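Local coordinates for glutamine amidotransferase domain-containing protein (Thermotoga maritima, PDB 1O1Y) that probably acts as a type 1 glutamine amidotransferase, using a glutaminase domain to release ammonia from glutamine for transfer to an acceptor that is not established, at residues K135-R145 and L225-M236. Sequence-based numbering, arbitrary orientation.
Sequences KFFREFPDRLR and LKGLLRSLLERM. With SO4 (sulfate ion), chain F; SO4 (sulfate ion), chain I; SO4 (sulfate ion), chain E; SO4 (sulfate ion), chain H.
Phe140 and Phe137 meet segment 225-236 of helix 211-237 through CH-pi contacts, each ring taking a leucine over one face. Leu228 CB stands 4.0 Å from the centroid of the Phe140 ring, 19° off its normal, while Phe137 CD1 lies over the centre of the opposite face, so the Phe140 ring is sandwiched. One turn along, Leu232 sets CD1 over the Phe137 ring; its CG lies anti to the backbone N (chi1 176°), a torsion that carries the branch toward the loop, where CD1 also touches Phe136 CB at 3.7 Å.

Apolar side-chain packing extends this layer. Leu228 CD1 reaches Leu144 CD1 tip to tip at 3.5 Å and also touches Pro141, and selenomethionine Met236 lays CG over one face of the Phe136 ring. Phe136 and Phe137 bridge from the helix to Val180 of strand 179-182, on which Met236 also rests.

The polar contact lies on the solvent-facing side, where Glu139 and Arg235 are partly exposed. They make a two-pronged salt bridge, their planes 24° apart; both bonds are bent and weak. Nearly straight bonds run from Arg235 NH1 and NH2 to a sulfate, probably from the crystallisation liquor, which Arg138 NH1 also holds, while Arg138 NH2 bonds to the backbone O of Asp133. A leucine in place of Arg235 would probably leave the Glu139 carboxylate without its countercharge and the sulfate with a weaker hold. The chemistry thus implies an apolar, aromatic-rich seam docking the helix, with an ion pair clasping its outer edge.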
ATOM      1  N   LYS A 135       3.424  -9.593  14.640  1.00 14.00           N
ATOM      2  CA  LYS A 135       4.821  -9.219  14.782  1.00 16.02           C
ATOM      3  C   LYS A 135       5.294  -8.145  13.802  1.00 13.52           C
ATOM      4  O   LYS A 135       6.165  -7.350  14.155  1.00 13.33           O
ATOM      5  CB  LYS A 135       5.709 -10.457  14.615  1.00 14.72           C
ATOM      6  CG  LYS A 135       5.715 -11.061  13.202  1.00 23.16           C
ATOM      7  CD  LYS A 135       6.648 -12.307  13.149  1.00 31.65           C
ATOM      8  CE  LYS A 135       6.617 -12.960  11.776  1.00 41.69           C
ATOM      9  NZ  LYS A 135       7.575 -14.125  11.742  1.00 44.76           N
ATOM     10  N   PHE A 136       4.751  -8.124  12.596  1.00 11.34           N
ATOM     11  CA  PHE A 136       5.210  -7.161  11.591  1.00 11.45           C
ATOM     12  C   PHE A 136       4.960  -5.726  12.049  1.00 11.55           C
ATOM     13  O   PHE A 136       5.649  -4.823  11.621  1.00 12.48           O
ATOM     14  CB  PHE A 136       4.519  -7.353  10.232  1.00 11.47           C
ATOM     15  CG  PHE A 136       4.888  -8.622   9.546  1.00 13.86           C
ATOM     16  CD1 PHE A 136       6.213  -9.059   9.514  1.00 14.17           C
ATOM     17  CD2 PHE A 136       3.925  -9.394   8.913  1.00 18.34           C
ATOM     18  CE1 PHE A 136       6.581 -10.216   8.873  1.00 16.59           C
ATOM     19  CE2 PHE A 136       4.303 -10.594   8.267  1.00 25.06           C
ATOM     20  CZ  PHE A 136       5.626 -10.989   8.250  1.00 19.71           C
ATOM     21  N   PHE A 137       3.913  -5.555  12.864  1.00 11.97           N
ATOM     22  CA  PHE A 137       3.449  -4.241  13.305  1.00 12.68           C
ATOM     23  C   PHE A 137       3.700  -3.998  14.789  1.00 12.86           C
ATOM     24  O   PHE A 137       3.123  -3.090  15.369  1.00 11.13           O
ATOM     25  CB  PHE A 137       1.976  -4.077  12.955  1.00 13.53           C
ATOM     26  CG  PHE A 137       1.746  -4.019  11.474  1.00 12.77           C
ATOM     27  CD1 PHE A 137       1.953  -2.856  10.791  1.00 11.90           C
ATOM     28  CD2 PHE A 137       1.458  -5.168  10.746  1.00 18.40           C
ATOM     29  CE1 PHE A 137       1.750  -2.775   9.423  1.00 13.50           C
ATOM     30  CE2 PHE A 137       1.267  -5.079   9.353  1.00 10.73           C
ATOM     31  CZ  PHE A 137       1.418  -3.911   8.711  1.00 13.30           C
ATOM     32  N   ARG A 138       4.569  -4.794  15.397  1.00 11.48           N
ATOM     33  CA  ARG A 138       4.831  -4.676  16.812  1.00 14.34           C
ATOM     34  C   ARG A 138       5.247  -3.285  17.279  1.00 13.58           C
ATOM     35  O   ARG A 138       4.895  -2.857  18.387  1.00 13.78           O
ATOM     36  CB  ARG A 138       5.867  -5.715  17.232  1.00 16.43           C
ATOM     37  CG  ARG A 138       5.879  -6.084  18.710  1.00 26.66           C
ATOM     38  CD  ARG A 138       6.091  -7.634  18.976  1.00 26.10           C
ATOM     39  NE  ARG A 138       5.072  -8.539  18.362  1.00 34.19           N
ATOM     40  CZ  ARG A 138       5.262  -9.853  18.119  1.00 26.73           C
ATOM     41  NH1 ARG A 138       6.416 -10.432  18.384  1.00 31.21           N
ATOM     42  NH2 ARG A 138       4.308 -10.597  17.580  1.00 39.31           N
ATOM     43  N   GLU A 139       5.952  -2.534  16.438  1.00 11.93           N
ATOM     44  CA  GLU A 139       6.397  -1.196  16.817  1.00 12.74           C
ATOM     45  C   GLU A 139       5.316  -0.146  16.644  1.00 13.44           C
ATOM     46  O   GLU A 139       5.508   1.006  17.088  1.00 12.70           O
ATOM     47  CB  GLU A 139       7.584  -0.759  15.961  0.65 13.49           C
ATOM     48  CG  GLU A 139       8.889  -1.378  16.403  0.65 17.57           C
ATOM     49  CD  GLU A 139       8.937  -2.870  16.178  0.65 24.78           C
ATOM     50  OE1 GLU A 139       9.254  -3.608  17.143  0.65 22.89           O
ATOM     51  OE2 GLU A 139       8.662  -3.297  15.028  0.65 30.39           O
ATOM     52  N   PHE A 140       4.189  -0.514  16.020  1.00 11.93           N
ATOM     53  CA  PHE A 140       3.163   0.473  15.686  1.00 11.32           C
ATOM     54  C   PHE A 140       2.330   0.755  16.935  1.00 12.00           C
ATOM     55  O   PHE A 140       2.094  -0.145  17.730  1.00 11.15           O
ATOM     56  CB  PHE A 140       2.254  -0.027  14.554  1.00 14.02           C
ATOM     57  CG  PHE A 140       2.859   0.082  13.169  1.00 11.19           C
ATOM     58  CD1 PHE A 140       4.036  -0.565  12.848  1.00  8.91           C
ATOM     59  CD2 PHE A 140       2.187   0.768  12.178  1.00 12.04           C
ATOM     60  CE1 PHE A 140       4.558  -0.465  11.578  1.00 10.86           C
ATOM     61  CE2 PHE A 140       2.701   0.854  10.909  1.00 13.46           C
ATOM     62  CZ  PHE A 140       3.911   0.251  10.608  1.00 13.14           C
ATOM     63  N   PRO A 141       1.843   1.989  17.097  1.00 10.52           N
ATOM     64  CA  PRO A 141       1.040   2.331  18.281  1.00 12.43           C
ATOM     65  C   PRO A 141      -0.421   1.871  18.124  1.00 12.05           C
ATOM     66  O   PRO A 141      -0.815   1.425  17.037  1.00 12.42           O
ATOM     67  CB  PRO A 141       1.116   3.848  18.310  1.00 12.54           C
ATOM     68  CG  PRO A 141       1.129   4.216  16.895  1.00 13.95           C
ATOM     69  CD  PRO A 141       2.056   3.170  16.249  1.00 11.78           C
ATOM     70  N   ASP A 142      -1.185   1.967  19.205  1.00 10.89           N
ATOM     71  CA  ASP A 142      -2.584   1.559  19.204  1.00 11.63           C
ATOM     72  C   ASP A 142      -3.446   2.432  18.298  1.00 11.81           C
ATOM     73  O   ASP A 142      -4.416   1.944  17.713  1.00 10.31           O
ATOM     74  CB  ASP A 142      -3.138   1.619  20.622  1.00 11.16           C
ATOM     75  CG  ASP A 142      -2.577   0.531  21.514  1.00 14.19           C
ATOM     76  OD1 ASP A 142      -2.738   0.657  22.745  1.00  9.63           O
ATOM     77  OD2 ASP A 142      -1.972  -0.463  21.047  1.00 12.32           O
ATOM     78  N   ARG A 143      -3.087   3.715  18.192  1.00 10.11           N
ATOM     79  CA  ARG A 143      -3.884   4.678  17.434  1.00 11.54           C
ATOM     80  C   ARG A 143      -2.935   5.572  16.672  1.00 10.97           C
ATOM     81  O   ARG A 143      -2.066   6.194  17.283  1.00 13.40           O
ATOM     82  CB  ARG A 143      -4.733   5.436  18.422  1.00 10.79           C
ATOM     83  CG  ARG A 143      -5.657   6.588  17.971  1.00 16.05           C
ATOM     84  CD  ARG A 143      -6.237   7.213  19.218  1.00 18.57           C
ATOM     85  NE  ARG A 143      -7.122   8.369  19.099  1.00 20.66           N
ATOM     86  CZ  ARG A 143      -6.789   9.591  19.393  1.00 16.55           C
ATOM     87  NH1 ARG A 143      -7.704  10.529  19.276  1.00 26.21           N
ATOM     88  NH2 ARG A 143      -5.531   9.922  19.743  1.00 14.66           N
ATOM     89  N   LEU A 144      -3.075   5.604  15.352  1.00 11.17           N
ATOM     90  CA  LEU A 144      -2.041   6.165  14.447  1.00 10.97           C
ATOM     91  C   LEU A 144      -2.752   7.056  13.423  1.00 12.13           C
ATOM     92  O   LEU A 144      -3.730   6.623  12.786  1.00 11.08           O
ATOM     93  CB  LEU A 144      -1.313   4.990  13.723  1.00 12.76           C
ATOM     94  CG  LEU A 144      -0.110   5.350  12.816  1.00 15.61           C
ATOM     95  CD1 LEU A 144       1.067   5.994  13.580  1.00 19.85           C
ATOM     96  CD2 LEU A 144       0.368   4.131  12.094  1.00 21.82           C
ATOM     97  N   ARG A 145      -2.214   8.251  13.214  1.00 11.37           N
ATOM     98  CA  ARG A 145      -2.680   9.113  12.135  1.00 12.22           C
ATOM     99  C   ARG A 145      -1.976   8.756  10.847  1.00 12.31           C
ATOM    100  O   ARG A 145      -0.753   8.704  10.778  1.00 12.18           O
ATOM    101  CB  ARG A 145      -2.425  10.557  12.491  1.00 13.60           C
ATOM    102  CG  ARG A 145      -3.151  11.501  11.612  1.00 20.44           C
ATOM    103  CD  ARG A 145      -2.966  12.982  12.013  1.00 21.16           C
ATOM    104  NE  ARG A 145      -3.707  13.321  13.224  0.65 24.57           N
ATOM    105  CZ  ARG A 145      -3.181  13.529  14.428  0.65 15.28           C
ATOM    106  NH1 ARG A 145      -1.862  13.445  14.645  0.65 22.89           N
ATOM    107  NH2 ARG A 145      -3.982  13.872  15.432  0.65 17.62           N
ATOM    108  N   LEU A 225       6.089   8.373  10.839  1.00  8.69           N
ATOM    109  CA  LEU A 225       5.635   7.408   9.857  1.00  8.79           C
ATOM    110  C   LEU A 225       6.836   6.714   9.194  1.00 10.79           C
ATOM    111  O   LEU A 225       6.800   5.507   8.999  1.00 10.35           O
ATOM    112  CB  LEU A 225       4.730   8.048   8.852  1.00 11.59           C
ATOM    113  CG  LEU A 225       3.322   8.376   9.378  1.00 10.66           C
ATOM    114  CD1 LEU A 225       2.539   9.044   8.290  1.00 15.25           C
ATOM    115  CD2 LEU A 225       2.626   7.162   9.903  1.00 16.52           C
ATOM    116  N   LYS A 226       7.885   7.457   8.869  1.00 10.88           N
ATOM    117  CA  LYS A 226       9.056   6.850   8.256  1.00 10.54           C
ATOM    118  C   LYS A 226       9.691   5.810   9.171  1.00 11.87           C
ATOM    119  O   LYS A 226      10.143   4.758   8.701  1.00 12.00           O
ATOM    120  CB  LYS A 226      10.096   7.884   7.866  1.00  9.98           C
ATOM    121  CG  LYS A 226      11.172   7.322   6.975  1.00 13.70           C
ATOM    122  CD  LYS A 226      12.134   8.405   6.578  1.00 14.03           C
ATOM    123  CE  LYS A 226      13.145   7.927   5.584  1.00 23.20           C
ATOM    124  NZ  LYS A 226      14.094   9.026   5.228  1.00 21.17           N
ATOM    125  N   GLY A 227       9.761   6.105  10.458  1.00 10.57           N
ATOM    126  CA  GLY A 227      10.313   5.179  11.414  1.00 10.75           C
ATOM    127  C   GLY A 227       9.509   3.877  11.492  1.00  9.88           C
ATOM    128  O   GLY A 227      10.092   2.775  11.547  1.00  9.37           O
ATOM    129  N   LEU A 228       8.187   3.985  11.503  1.00 10.11           N
ATOM    130  CA  LEU A 228       7.317   2.803  11.518  1.00 10.23           C
ATOM    131  C   LEU A 228       7.430   1.971  10.220  1.00 10.26           C
ATOM    132  O   LEU A 228       7.489   0.747  10.249  1.00 11.33           O
ATOM    133  CB  LEU A 228       5.886   3.218  11.751  1.00  9.53           C
ATOM    134  CG  LEU A 228       5.583   3.839  13.126  1.00  8.85           C
ATOM    135  CD1 LEU A 228       4.155   4.357  13.167  1.00 13.30           C
ATOM    136  CD2 LEU A 228       5.813   2.866  14.202  1.00 13.75           C
ATOM    137  N   LEU A 229       7.508   2.670   9.115  1.00  9.20           N
ATOM    138  CA  LEU A 229       7.643   2.068   7.799  1.00 10.25           C
ATOM    139  C   LEU A 229       8.981   1.278   7.732  1.00  8.79           C
ATOM    140  O   LEU A 229       9.015   0.141   7.233  1.00 10.77           O
ATOM    141  CB  LEU A 229       7.559   3.165   6.754  1.00 11.99           C
ATOM    142  CG  LEU A 229       7.664   2.766   5.275  1.00 13.34           C
ATOM    143  CD1 LEU A 229       6.721   1.625   4.881  1.00 12.84           C
ATOM    144  CD2 LEU A 229       7.446   4.013   4.372  1.00 15.51           C
ATOM    145  N   ARG A 230      10.056   1.868   8.245  1.00  9.90           N
ATOM    146  CA  ARG A 230      11.359   1.184   8.339  1.00 11.65           C
ATOM    147  C   ARG A 230      11.222  -0.102   9.158  1.00 11.02           C
ATOM    148  O   ARG A 230      11.736  -1.160   8.771  1.00 11.11           O
ATOM    149  CB  ARG A 230      12.415   2.005   9.052  1.00 13.93           C
ATOM    150  CG  ARG A 230      13.108   2.972   8.263  1.00 21.18           C
ATOM    151  CD  ARG A 230      14.244   3.626   9.053  1.00 23.30           C
ATOM    152  NE  ARG A 230      14.707   4.817   8.372  1.00 20.25           N
ATOM    153  CZ  ARG A 230      14.609   6.043   8.845  1.00 29.23           C
ATOM    154  NH1 ARG A 230      13.972   6.286   9.988  1.00 37.39           N
ATOM    155  NH2 ARG A 230      15.129   7.041   8.152  1.00 29.96           N
ATOM    156  N   SER A 231      10.521  -0.015  10.290  1.00 11.10           N
ATOM    157  CA  SER A 231      10.354  -1.174  11.162  1.00 10.08           C
ATOM    158  C   SER A 231       9.603  -2.272  10.412  1.00 10.15           C
ATOM    159  O   SER A 231       9.969  -3.448  10.516  1.00 10.02           O
ATOM    160  CB  SER A 231       9.623  -0.814  12.461  0.65 11.56           C
ATOM    161  OG  SER A 231      10.482   0.003  13.258  0.65 17.34           O
ATOM    162  N   LEU A 232       8.482  -1.906   9.803  1.00  8.90           N
ATOM    163  CA  LEU A 232       7.683  -2.835   9.012  1.00  9.82           C
ATOM    164  C   LEU A 232       8.546  -3.548   7.953  1.00  9.96           C
ATOM    165  O   LEU A 232       8.527  -4.773   7.857  1.00 10.62           O
ATOM    166  CB  LEU A 232       6.470  -2.151   8.385  1.00 10.65           C
ATOM    167  CG  LEU A 232       5.618  -3.030   7.438  1.00 12.48           C
ATOM    168  CD1 LEU A 232       5.018  -4.229   8.231  1.00 13.43           C
ATOM    169  CD2 LEU A 232       4.592  -2.166   6.808  1.00 16.44           C
ATOM    170  N   LEU A 233       9.279  -2.769   7.174  1.00  9.72           N
ATOM    171  CA  LEU A 233      10.063  -3.306   6.071  1.00  8.78           C
ATOM    172  C   LEU A 233      11.151  -4.225   6.570  1.00  9.59           C
ATOM    173  O   LEU A 233      11.335  -5.315   6.027  1.00  9.95           O
ATOM    174  CB  LEU A 233      10.631  -2.173   5.234  1.00  9.68           C
ATOM    175  CG  LEU A 233       9.620  -1.358   4.437  1.00 11.35           C
ATOM    176  CD1 LEU A 233      10.293  -0.074   3.963  1.00 13.39           C
ATOM    177  CD2 LEU A 233       8.994  -2.112   3.267  1.00 13.93           C
ATOM    178  N   GLU A 234      11.832  -3.837   7.650  1.00  8.25           N
ATOM    179  CA  GLU A 234      12.863  -4.675   8.182  1.00  8.98           C
ATOM    180  C   GLU A 234      12.306  -6.017   8.628  1.00  8.26           C
ATOM    181  O   GLU A 234      12.925  -7.061   8.425  1.00  7.63           O
ATOM    182  CB  GLU A 234      13.575  -3.978   9.351  1.00 12.26           C
ATOM    183  CG  GLU A 234      14.422  -2.762   8.907  1.00 11.23           C
ATOM    184  CD  GLU A 234      14.861  -1.888  10.091  1.00 21.91           C
ATOM    185  OE1 GLU A 234      15.309  -0.739   9.870  1.00 15.11           O
ATOM    186  OE2 GLU A 234      14.786  -2.378  11.236  1.00 22.60           O
ATOM    187  N   ARG A 235      11.162  -5.983   9.276  1.00  8.42           N
ATOM    188  CA  ARG A 235      10.555  -7.204   9.759  1.00 10.77           C
ATOM    189  C   ARG A 235      10.054  -8.094   8.618  1.00 10.32           C
ATOM    190  O   ARG A 235      10.178  -9.322   8.674  1.00 12.07           O
ATOM    191  CB  ARG A 235       9.420  -6.848  10.714  1.00  9.77           C
ATOM    192  CG  ARG A 235       9.883  -6.578  12.127  1.00 13.17           C
ATOM    193  CD  ARG A 235       8.809  -5.921  12.977  1.00 14.52           C
ATOM    194  NE  ARG A 235       9.354  -5.598  14.283  1.00 15.86           N
ATOM    195  CZ  ARG A 235       9.349  -6.409  15.327  1.00 16.94           C
ATOM    196  NH1 ARG A 235       8.893  -7.645  15.251  1.00 20.33           N
ATOM    197  NH2 ARG A 235       9.935  -5.994  16.448  1.00 15.57           N
HETATM  198  N   MSE A 236       9.534  -7.478   7.572  1.00  9.84           N
HETATM  199  CA  MSE A 236       9.005  -8.259   6.430  1.00 11.81           C
HETATM  200  C   MSE A 236      10.089  -9.004   5.683  1.00 12.72           C
HETATM  201  O   MSE A 236       9.853 -10.124   5.253  1.00 12.46           O
HETATM  202  CB  MSE A 236       8.246  -7.403   5.469  1.00  9.62           C
HETATM  203  CG  MSE A 236       6.914  -6.973   6.055  1.00 13.39           C
HETATM  204 SE   MSE A 236       5.850  -5.961   4.819  0.70 19.16          SE
HETATM  205  CE  MSE A 236       5.326  -7.555   3.681  1.00 14.27           C
TER
HETATM  206  S   SO4 F 405       9.723  -9.091  18.659  0.50 11.58           S
HETATM  207  O1  SO4 F 405       9.858  -7.694  18.817  0.50 11.17           O
HETATM  208  O2  SO4 F 405       9.010  -9.566  19.838  0.50 19.15           O
HETATM  209  O3  SO4 F 405      10.953  -9.820  18.651  0.50 10.72           O
HETATM  210  O4  SO4 F 405       9.029  -9.353  17.457  0.50 10.21           O
HETATM  211  S   SO4 I 408       1.091   3.114  22.399  0.50 17.48           S
HETATM  212  O1  SO4 I 408       1.738   4.322  21.927  0.50 24.24           O
HETATM  213  O2  SO4 I 408       0.668   3.219  23.814  0.50 11.96           O
HETATM  214  O3  SO4 I 408       2.015   1.999  22.272  0.50 33.91           O
HETATM  215  O4  SO4 I 408       0.059   2.809  21.494  0.50  6.43           O
HETATM  216  S   SO4 E 404      -5.511  13.826  19.315  0.50 16.94           S
HETATM  217  O1  SO4 E 404      -5.458  14.841  20.343  0.50 16.20           O
HETATM  218  O2  SO4 E 404      -4.653  12.735  19.675  0.50 11.81           O
HETATM  219  O3  SO4 E 404      -5.130  14.348  18.013  0.50 21.37           O
HETATM  220  O4  SO4 E 404      -6.896  13.455  19.139  0.50 12.02           O
HETATM  221  S   SO4 H 407       0.274  14.248  18.643  0.50 24.15           S
HETATM  222  O1  SO4 H 407       0.978  15.400  19.197  0.50 12.16           O
HETATM  223  O2  SO4 H 407       1.107  13.056  18.748  0.50 33.33           O
HETATM  224  O3  SO4 H 407      -0.078  14.357  17.213  0.50 20.70           O
HETATM  225  O4  SO4 H 407      -0.881  14.002  19.484  0.50 24.57           O